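Local coordinates for protein L-lysine 6-oxidase (PDB 3WEU) that oxidises the side-chain amine of L-lysine with a cysteine tryptophylquinone cofactor, releasing hydrogen peroxide that gives it antibacterial activity, at residues N21-P26 and G31-H36; G183-D188 and L193-G198. All coordinates share one frame; numbering follows the deposited sequence.

Contact 1. Residues N21-P26 and G31-H36; sequences NFVLNP and GLPYEH. With EDO (1,2-ethanediol), chain L.
The imidazole of His36 lies over one face of the Phe22 ring in an offset stack, with centroids 4.7 Å apart and planes inclined by 21°. The overlap is partial: NE2 of His36 sits above the rim, 3.6 Å from Phe22 CE1. Each ring leaves the backbone with CG wedged between its own N and C (chi1 63° for His36, and a similar value for Phe22), torsions consistent with the two rings meeting. At the imidazole edge, in its plane, lie the Phe22 carbonyl oxygen and water 1, the latter 2.8 Å from His36 NE2. Water 1 also lies over the Phe22 face that carries NE2, 3.5 Å above the ring plane and toward the rim, and it accepts a bond from Phe22 N, so it links the imidazole to the Phe22 backbone. Leu24 CD1 packs on His36 CB at 3.7 Å, the two side chains crossing at about a right angle. Farther along, two reciprocal N-H···O bonds join Leu24 and Tyr34 as a single antiparallel hydrogen-bonded pair, with Leu24 N 2.8 Å from Tyr34 O. Pro33 runs beside Val23, its CB 3.8 Å from Val23 CG2, and Pro26 CA makes a CH···O contact with Leu32 O at 3.5 Å. Outside the two segments, Glu35 has partners in Arg57, by a salt bridge, and Val47 N, while Asn21 ND2 donates to the ethanediol. A lone bridge between strand directions 113° apart marks a splayed, irregular chain reversal, attached through Val23 to strand 58-66 of the N-terminal region's large mixed sheet.

Contact 2. Residues G183-D188 and L193-G198; sequences GTLRTD and LIVLGG
Leu185 and Val195 run alongside each other on the face of the hairpin that also carries Thr187 and Leu193. Leu185 has CG anti to its carbonyl carbon (chi1 -58°), and its CD2 branch reaches both Val195 methyls, with CG1 at 4.0 Å. Leu193 instead has CG trans to N, and its second torsion then swings CD1 to 3.6 Å from Arg186 O. On the other face stand Thr184, Arg186, Ile194 and Leu196. Here the Arg186 chain is extended from CG to NE, and its CD passes 4.2 Å from Leu196 CD1; beyond this apolar contact the guanidinium forms a salt bridge with Asp20. Thr184 OG1 bonds Glu152 and Arg58, so its polar end faces partners beyond the hairpin. Four near-straight backbone bonds join Thr184 to Leu196 and Arg186 to Ile194. Gly183, where a side chain would collide with Leu196 O, brings its CA within 3.3 Å of Gly197 O. Two hydrogen-bonded pairs interspersed with two non-hydrogen-bonded ones, between strands running at 160°, define a regular antiparallel beta hairpin within the mixed sheet, flanked by strands 150-154 and 58-66.

The two contacts come in series along the chain, residues 21-36 well before 183-198, yet their centres lie only 13 Å apart and on the same side of the chain's centre. Strand 58-66 unites them: it pairs in parallel with strand 22-24 and antiparallel with strand 193-196, placing strand 22-24 and the hairpin in one mixed beta-sheet, with strand 34-36 bridged to 22-24 through Leu24 and Tyr34. All lie in the N-terminal region characteristic of L-lysine epsilon oxidases. Phe22 CB meets Leu196 CD2 at 3.6 Å, Phe22 CE2 approaches Arg186 NE at 3.6 Å, and Leu24 CD2 packs on Ile194 CD1. Phe22 and Leu24 thus join an early chain reversal to a later hairpin.

Contact 1. Residues N21-P26 and G31-H36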
ATOM      1  N   ASN A  21     -16.986  25.176 -24.310  1.00 20.36           N
ATOM      2  CA  ASN A  21     -15.927  25.051 -25.330  1.00 19.53           C
ATOM      3  C   ASN A  21     -15.893  23.603 -25.867  1.00 18.91           C
ATOM      4  O   ASN A  21     -15.310  22.695 -25.229  1.00 18.91           O
ATOM      5  CB  ASN A  21     -14.572  25.435 -24.737  1.00 20.26           C
ATOM      6  CG  ASN A  21     -13.452  25.487 -25.754  1.00 19.87           C
ATOM      7  OD1 ASN A  21     -13.670  25.324 -26.946  1.00 20.90           O
ATOM      8  ND2 ASN A  21     -12.248  25.756 -25.294  1.00 20.57           N
ATOM      9  N   PHE A  22     -16.478  23.403 -27.038  1.00 17.19           N
ATOM     10  CA  PHE A  22     -16.662  22.044 -27.557  1.00 16.39           C
ATOM     11  C   PHE A  22     -16.548  22.025 -29.074  1.00 17.51           C
ATOM     12  O   PHE A  22     -16.689  23.053 -29.738  1.00 16.64           O
ATOM     13  CB  PHE A  22     -17.999  21.420 -27.135  1.00 16.59           C
ATOM     14  CG  PHE A  22     -19.191  22.263 -27.440  1.00 17.38           C
ATOM     15  CD1 PHE A  22     -19.893  22.117 -28.627  1.00 20.01           C
ATOM     16  CD2 PHE A  22     -19.615  23.201 -26.529  1.00 18.18           C
ATOM     17  CE1 PHE A  22     -20.982  22.915 -28.944  1.00 20.03           C
ATOM     18  CE2 PHE A  22     -20.738  24.024 -26.828  1.00 19.47           C
ATOM     19  CZ  PHE A  22     -21.391  23.888 -28.036  1.00 18.56           C
ATOM     20  N   VAL A  23     -16.363  20.813 -29.602  1.00 15.88           N
ATOM     21  CA  VAL A  23     -16.427  20.568 -30.988  1.00 16.03           C
ATOM     22  C   VAL A  23     -17.659  19.710 -31.286  1.00 17.62           C
ATOM     23  O   VAL A  23     -18.238  19.101 -30.388  1.00 16.19           O
ATOM     24  CB  VAL A  23     -15.097  19.914 -31.493  1.00 16.60           C
ATOM     25  CG1 VAL A  23     -13.933  20.875 -31.291  1.00 18.95           C
ATOM     26  CG2 VAL A  23     -14.731  18.641 -30.768  1.00 15.57           C
ATOM     27  N   LEU A  24     -18.037  19.672 -32.559  1.00 16.68           N
ATOM     28  CA  LEU A  24     -19.085  18.826 -33.019  1.00 17.22           C
ATOM     29  C   LEU A  24     -18.537  17.549 -33.686  1.00 16.85           C
ATOM     30  O   LEU A  24     -17.337  17.362 -33.981  1.00 15.16           O
ATOM     31  CB  LEU A  24     -19.957  19.582 -34.032  1.00 16.44           C
ATOM     32  CG  LEU A  24     -20.624  20.829 -33.418  1.00 17.44           C
ATOM     33  CD1 LEU A  24     -21.477  21.486 -34.437  1.00 17.95           C
ATOM     34  CD2 LEU A  24     -21.437  20.487 -32.166  1.00 17.64           C
ATOM     35  N   ASN A  25     -19.476  16.654 -33.931  1.00 16.24           N
ATOM     36  CA  ASN A  25     -19.143  15.286 -34.292  1.00 16.73           C
ATOM     37  C   ASN A  25     -18.482  15.173 -35.632  1.00 15.51           C
ATOM     38  O   ASN A  25     -18.703  15.979 -36.534  1.00 17.85           O
ATOM     39  CB  ASN A  25     -20.392  14.413 -34.377  1.00 15.90           C
ATOM     40  CG  ASN A  25     -21.491  15.058 -35.162  1.00 17.91           C
ATOM     41  OD1 ASN A  25     -22.192  15.968 -34.668  1.00 18.70           O
ATOM     42  ND2 ASN A  25     -21.680  14.597 -36.406  1.00 18.44           N
ATOM     43  N   PRO A  26     -17.671  14.148 -35.776  1.00 17.08           N
ATOM     44  CA  PRO A  26     -17.145  13.783 -37.082  1.00 17.71           C
ATOM     45  C   PRO A  26     -18.328  13.513 -37.999  1.00 17.16           C
ATOM     46  O   PRO A  26     -19.367  13.095 -37.519  1.00 16.98           O
ATOM     47  CB  PRO A  26     -16.474  12.455 -36.814  1.00 18.29           C
ATOM     48  CG  PRO A  26     -15.990  12.531 -35.381  1.00 18.82           C
ATOM     49  CD  PRO A  26     -17.093  13.320 -34.689  1.00 16.60           C
ATOM     50  N   GLY A  31     -13.138  10.721 -39.756  1.00 16.76           N
ATOM     51  CA  GLY A  31     -13.256  12.134 -39.930  1.00 16.18           C
ATOM     52  C   GLY A  31     -12.868  12.891 -38.698  1.00 16.24           C
ATOM     53  O   GLY A  31     -13.096  12.418 -37.557  1.00 14.69           O
ATOM     54  N   LEU A  32     -12.303  14.082 -38.879  1.00 12.81           N
ATOM     55  CA  LEU A  32     -12.062  14.954 -37.738  1.00 14.64           C
ATOM     56  C   LEU A  32     -13.382  15.533 -37.196  1.00 14.45           C
ATOM     57  O   LEU A  32     -14.310  15.705 -37.934  1.00 16.03           O
ATOM     58  CB  LEU A  32     -11.119  16.085 -38.127  1.00 14.75           C
ATOM     59  CG  LEU A  32      -9.663  15.752 -38.392  1.00 15.78           C
ATOM     60  CD1 LEU A  32      -8.886  16.951 -38.960  1.00 16.85           C
ATOM     61  CD2 LEU A  32      -8.941  15.329 -37.139  1.00 17.47           C
ATOM     62  N   PRO A  33     -13.474  15.804 -35.922  1.00 14.67           N
ATOM     63  CA  PRO A  33     -14.584  16.599 -35.382  1.00 15.13           C
ATOM     64  C   PRO A  33     -14.458  18.060 -35.833  1.00 15.42           C
ATOM     65  O   PRO A  33     -13.444  18.453 -36.418  1.00 15.25           O
ATOM     66  CB  PRO A  33     -14.403  16.485 -33.877  1.00 14.52           C
ATOM     67  CG  PRO A  33     -12.932  16.352 -33.737  1.00 16.07           C
ATOM     68  CD  PRO A  33     -12.479  15.514 -34.902  1.00 15.36           C
ATOM     69  N   TYR A  34     -15.529  18.845 -35.628  1.00 16.09           N
ATOM     70  CA  TYR A  34     -15.681  20.150 -36.255  1.00 16.73           C
ATOM     71  C   TYR A  34     -15.759  21.286 -35.295  1.00 17.85           C
ATOM     72  O   TYR A  34     -16.385  21.193 -34.262  1.00 15.92           O
ATOM     73  CB  TYR A  34     -16.993  20.193 -37.085  1.00 16.50           C
ATOM     74  CG  TYR A  34     -16.794  19.674 -38.438  1.00 16.18           C
ATOM     75  CD1 TYR A  34     -16.663  18.276 -38.678  1.00 18.67           C
ATOM     76  CD2 TYR A  34     -16.648  20.545 -39.492  1.00 18.47           C
ATOM     77  CE1 TYR A  34     -16.409  17.811 -39.948  1.00 20.02           C
ATOM     78  CE2 TYR A  34     -16.343  20.094 -40.759  1.00 19.70           C
ATOM     79  CZ  TYR A  34     -16.248  18.735 -40.970  1.00 21.31           C
ATOM     80  OH  TYR A  34     -16.021  18.372 -42.226  1.00 21.87           O
ATOM     81  N   GLU A  35     -15.104  22.390 -35.656  1.00 16.15           N
ATOM     82  CA  GLU A  35     -15.408  23.656 -35.037  1.00 15.58           C
ATOM     83  C   GLU A  35     -16.828  24.040 -35.437  1.00 17.01           C
ATOM     84  O   GLU A  35     -17.432  23.445 -36.381  1.00 16.14           O
ATOM     85  CB  GLU A  35     -14.429  24.731 -35.502  1.00 16.92           C
ATOM     86  CG  GLU A  35     -12.964  24.494 -35.189  1.00 17.27           C
ATOM     87  CD  GLU A  35     -12.614  24.423 -33.730  1.00 19.24           C
ATOM     88  OE1 GLU A  35     -13.335  25.055 -32.907  1.00 19.35           O
ATOM     89  OE2 GLU A  35     -11.556  23.823 -33.440  1.00 19.87           O
ATOM     90  N   HIS A  36     -17.384  25.028 -34.746  1.00 15.75           N
ATOM     91  CA  HIS A  36     -18.697  25.475 -35.089  1.00 16.88           C
ATOM     92  C   HIS A  36     -18.831  26.995 -34.979  1.00 18.46           C
ATOM     93  O   HIS A  36     -18.016  27.623 -34.318  1.00 18.92           O
ATOM     94  CB  HIS A  36     -19.715  24.777 -34.164  1.00 16.61           C
ATOM     95  CG  HIS A  36     -19.527  25.132 -32.738  1.00 19.06           C
ATOM     96  ND1 HIS A  36     -19.998  26.312 -32.201  1.00 20.39           N
ATOM     97  CD2 HIS A  36     -18.902  24.478 -31.729  1.00 19.07           C
ATOM     98  CE1 HIS A  36     -19.631  26.394 -30.938  1.00 20.40           C
ATOM     99  NE2 HIS A  36     -18.948  25.301 -30.629  1.00 22.11           N
TER
HETATM  100  C1  EDO L 810      -9.432  28.527 -25.966  1.00 32.99           C
HETATM  101  O1  EDO L 810      -8.607  28.173 -24.884  1.00 32.31           O
HETATM  102  C2  EDO L 810      -9.078  27.633 -27.090  1.00 32.59           C
HETATM  103  O2  EDO L 810     -10.056  26.565 -27.099  1.00 27.26           O
HETATM  104  O   HOH W   1     -17.722  25.690 -28.177  1.00 18.25           O

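Contact 2. Residues G183-D188 and L193-G198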
ATOM      1  N   GLY A 183     -23.508  15.637 -18.285  1.00 18.21           N
ATOM      2  CA  GLY A 183     -23.256  16.356 -19.496  1.00 19.82           C
ATOM      3  C   GLY A 183     -24.235  17.482 -19.730  1.00 19.97           C
ATOM      4  O   GLY A 183     -24.760  18.047 -18.781  1.00 18.06           O
ATOM      5  N   THR A 184     -24.440  17.817 -20.996  1.00 18.91           N
ATOM      6  CA  THR A 184     -25.173  19.030 -21.375  1.00 20.64           C
ATOM      7  C   THR A 184     -25.995  18.767 -22.630  1.00 19.26           C
ATOM      8  O   THR A 184     -25.486  18.187 -23.594  1.00 19.01           O
ATOM      9  CB  THR A 184     -24.175  20.178 -21.665  1.00 18.62           C
ATOM     10  OG1 THR A 184     -23.184  20.308 -20.633  1.00 18.05           O
ATOM     11  CG2 THR A 184     -24.892  21.494 -21.876  1.00 20.89           C
ATOM     12  N   LEU A 185     -27.258  19.187 -22.672  1.00 18.87           N
ATOM     13  CA  LEU A 185     -28.070  19.132 -23.880  1.00 16.63           C
ATOM     14  C   LEU A 185     -28.176  20.550 -24.422  1.00 19.04           C
ATOM     15  O   LEU A 185     -28.269  21.529 -23.650  1.00 20.42           O
ATOM     16  CB  LEU A 185     -29.514  18.675 -23.640  1.00 19.42           C
ATOM     17  CG  LEU A 185     -29.691  17.327 -22.994  1.00 17.86           C
ATOM     18  CD1 LEU A 185     -31.150  16.923 -23.060  1.00 20.08           C
ATOM     19  CD2 LEU A 185     -28.792  16.279 -23.683  1.00 17.44           C
ATOM     20  N   ARG A 186     -28.023  20.672 -25.732  1.00 17.37           N
ATOM     21  CA  ARG A 186     -28.250  21.938 -26.393  1.00 17.99           C
ATOM     22  C   ARG A 186     -29.135  21.739 -27.612  1.00 16.74           C
ATOM     23  O   ARG A 186     -29.310  20.608 -28.087  1.00 19.98           O
ATOM     24  CB  ARG A 186     -26.940  22.534 -26.845  1.00 17.59           C
ATOM     25  CG  ARG A 186     -26.146  23.160 -25.760  1.00 20.20           C
ATOM     26  CD  ARG A 186     -24.784  23.590 -26.294  1.00 20.43           C
ATOM     27  NE  ARG A 186     -24.042  24.447 -25.348  1.00 21.47           N
ATOM     28  CZ  ARG A 186     -23.999  25.786 -25.361  1.00 20.77           C
ATOM     29  NH1 ARG A 186     -24.721  26.510 -26.182  1.00 20.94           N
ATOM     30  NH2 ARG A 186     -23.270  26.416 -24.472  1.00 20.84           N
ATOM     31  N   THR A 187     -29.596  22.843 -28.171  1.00 17.37           N
ATOM     32  CA  THR A 187     -30.099  22.889 -29.505  1.00 16.34           C
ATOM     33  C   THR A 187     -29.328  23.947 -30.241  1.00 17.36           C
ATOM     34  O   THR A 187     -28.800  24.870 -29.626  1.00 20.42           O
ATOM     35  CB  THR A 187     -31.577  23.232 -29.651  1.00 18.38           C
ATOM     36  OG1 THR A 187     -31.830  24.484 -28.995  1.00 19.71           O
ATOM     37  CG2 THR A 187     -32.474  22.049 -29.101  1.00 18.32           C
ATOM     38  N   ASP A 188     -29.302  23.806 -31.553  1.00 17.83           N
ATOM     39  CA  ASP A 188     -28.618  24.747 -32.447  1.00 18.42           C
ATOM     40  C   ASP A 188     -29.684  25.776 -32.829  1.00 19.06           C
ATOM     41  O   ASP A 188     -30.791  25.808 -32.210  1.00 19.49           O
ATOM     42  CB  ASP A 188     -27.943  24.076 -33.656  1.00 18.53           C
ATOM     43  CG  ASP A 188     -28.891  23.591 -34.717  1.00 19.15           C
ATOM     44  OD1 ASP A 188     -30.139  23.663 -34.557  1.00 21.28           O
ATOM     45  OD2 ASP A 188     -28.387  23.069 -35.749  1.00 20.04           O
ATOM     46  N   LEU A 193     -30.794  18.790 -31.996  1.00 16.96           N
ATOM     47  CA  LEU A 193     -30.194  18.415 -30.719  1.00 16.39           C
ATOM     48  C   LEU A 193     -28.679  18.254 -30.783  1.00 16.73           C
ATOM     49  O   LEU A 193     -28.159  17.697 -31.760  1.00 17.35           O
ATOM     50  CB  LEU A 193     -30.809  17.100 -30.278  1.00 16.83           C
ATOM     51  CG  LEU A 193     -30.174  16.422 -29.067  1.00 16.75           C
ATOM     52  CD1 LEU A 193     -30.379  17.211 -27.818  1.00 17.25           C
ATOM     53  CD2 LEU A 193     -30.730  14.984 -28.822  1.00 19.02           C
ATOM     54  N   ILE A 194     -27.993  18.710 -29.771  1.00 15.39           N
ATOM     55  CA  ILE A 194     -26.572  18.420 -29.553  1.00 17.98           C
ATOM     56  C   ILE A 194     -26.438  17.847 -28.204  1.00 17.97           C
ATOM     57  O   ILE A 194     -26.837  18.465 -27.212  1.00 16.43           O
ATOM     58  CB  ILE A 194     -25.694  19.717 -29.662  1.00 17.03           C
ATOM     59  CG1 ILE A 194     -25.722  20.205 -31.079  1.00 17.66           C
ATOM     60  CG2 ILE A 194     -24.243  19.464 -29.217  1.00 18.12           C
ATOM     61  CD1 ILE A 194     -25.309  21.663 -31.283  1.00 18.90           C
ATOM     62  N   VAL A 195     -25.907  16.635 -28.109  1.00 16.42           N
ATOM     63  CA  VAL A 195     -25.627  16.084 -26.811  1.00 15.58           C
ATOM     64  C   VAL A 195     -24.154  16.078 -26.512  1.00 15.87           C
ATOM     65  O   VAL A 195     -23.366  15.629 -27.322  1.00 15.62           O
ATOM     66  CB  VAL A 195     -26.101  14.628 -26.718  1.00 18.11           C
ATOM     67  CG1 VAL A 195     -25.833  14.072 -25.307  1.00 18.02           C
ATOM     68  CG2 VAL A 195     -27.565  14.514 -27.125  1.00 18.58           C
ATOM     69  N   LEU A 196     -23.789  16.643 -25.380  1.00 14.04           N
ATOM     70  CA  LEU A 196     -22.466  16.647 -24.880  1.00 15.77           C
ATOM     71  C   LEU A 196     -22.502  15.808 -23.624  1.00 17.32           C
ATOM     72  O   LEU A 196     -23.487  15.868 -22.835  1.00 18.33           O
ATOM     73  CB  LEU A 196     -22.038  18.074 -24.582  1.00 15.85           C
ATOM     74  CG  LEU A 196     -21.909  18.993 -25.794  1.00 16.09           C
ATOM     75  CD1 LEU A 196     -22.182  20.437 -25.485  1.00 17.05           C
ATOM     76  CD2 LEU A 196     -20.493  18.952 -26.288  1.00 17.49           C
ATOM     77  N   GLY A 197     -21.459  15.015 -23.429  1.00 17.58           N
ATOM     78  CA  GLY A 197     -21.357  14.072 -22.327  1.00 17.21           C
ATOM     79  C   GLY A 197     -20.544  14.620 -21.186  1.00 17.41           C
ATOM     80  O   GLY A 197     -20.410  15.813 -21.018  1.00 16.91           O
ATOM     81  N   GLY A 198     -19.968  13.711 -20.428  1.00 17.34           N
ATOM     82  CA  GLY A 198     -19.185  14.023 -19.238  1.00 17.29           C
ATOM     83  C   GLY A 198     -17.930  14.840 -19.421  1.00 17.95           C
ATOM     84  O   GLY A 198     -17.455  15.162 -20.558  1.00 17.51           O
TER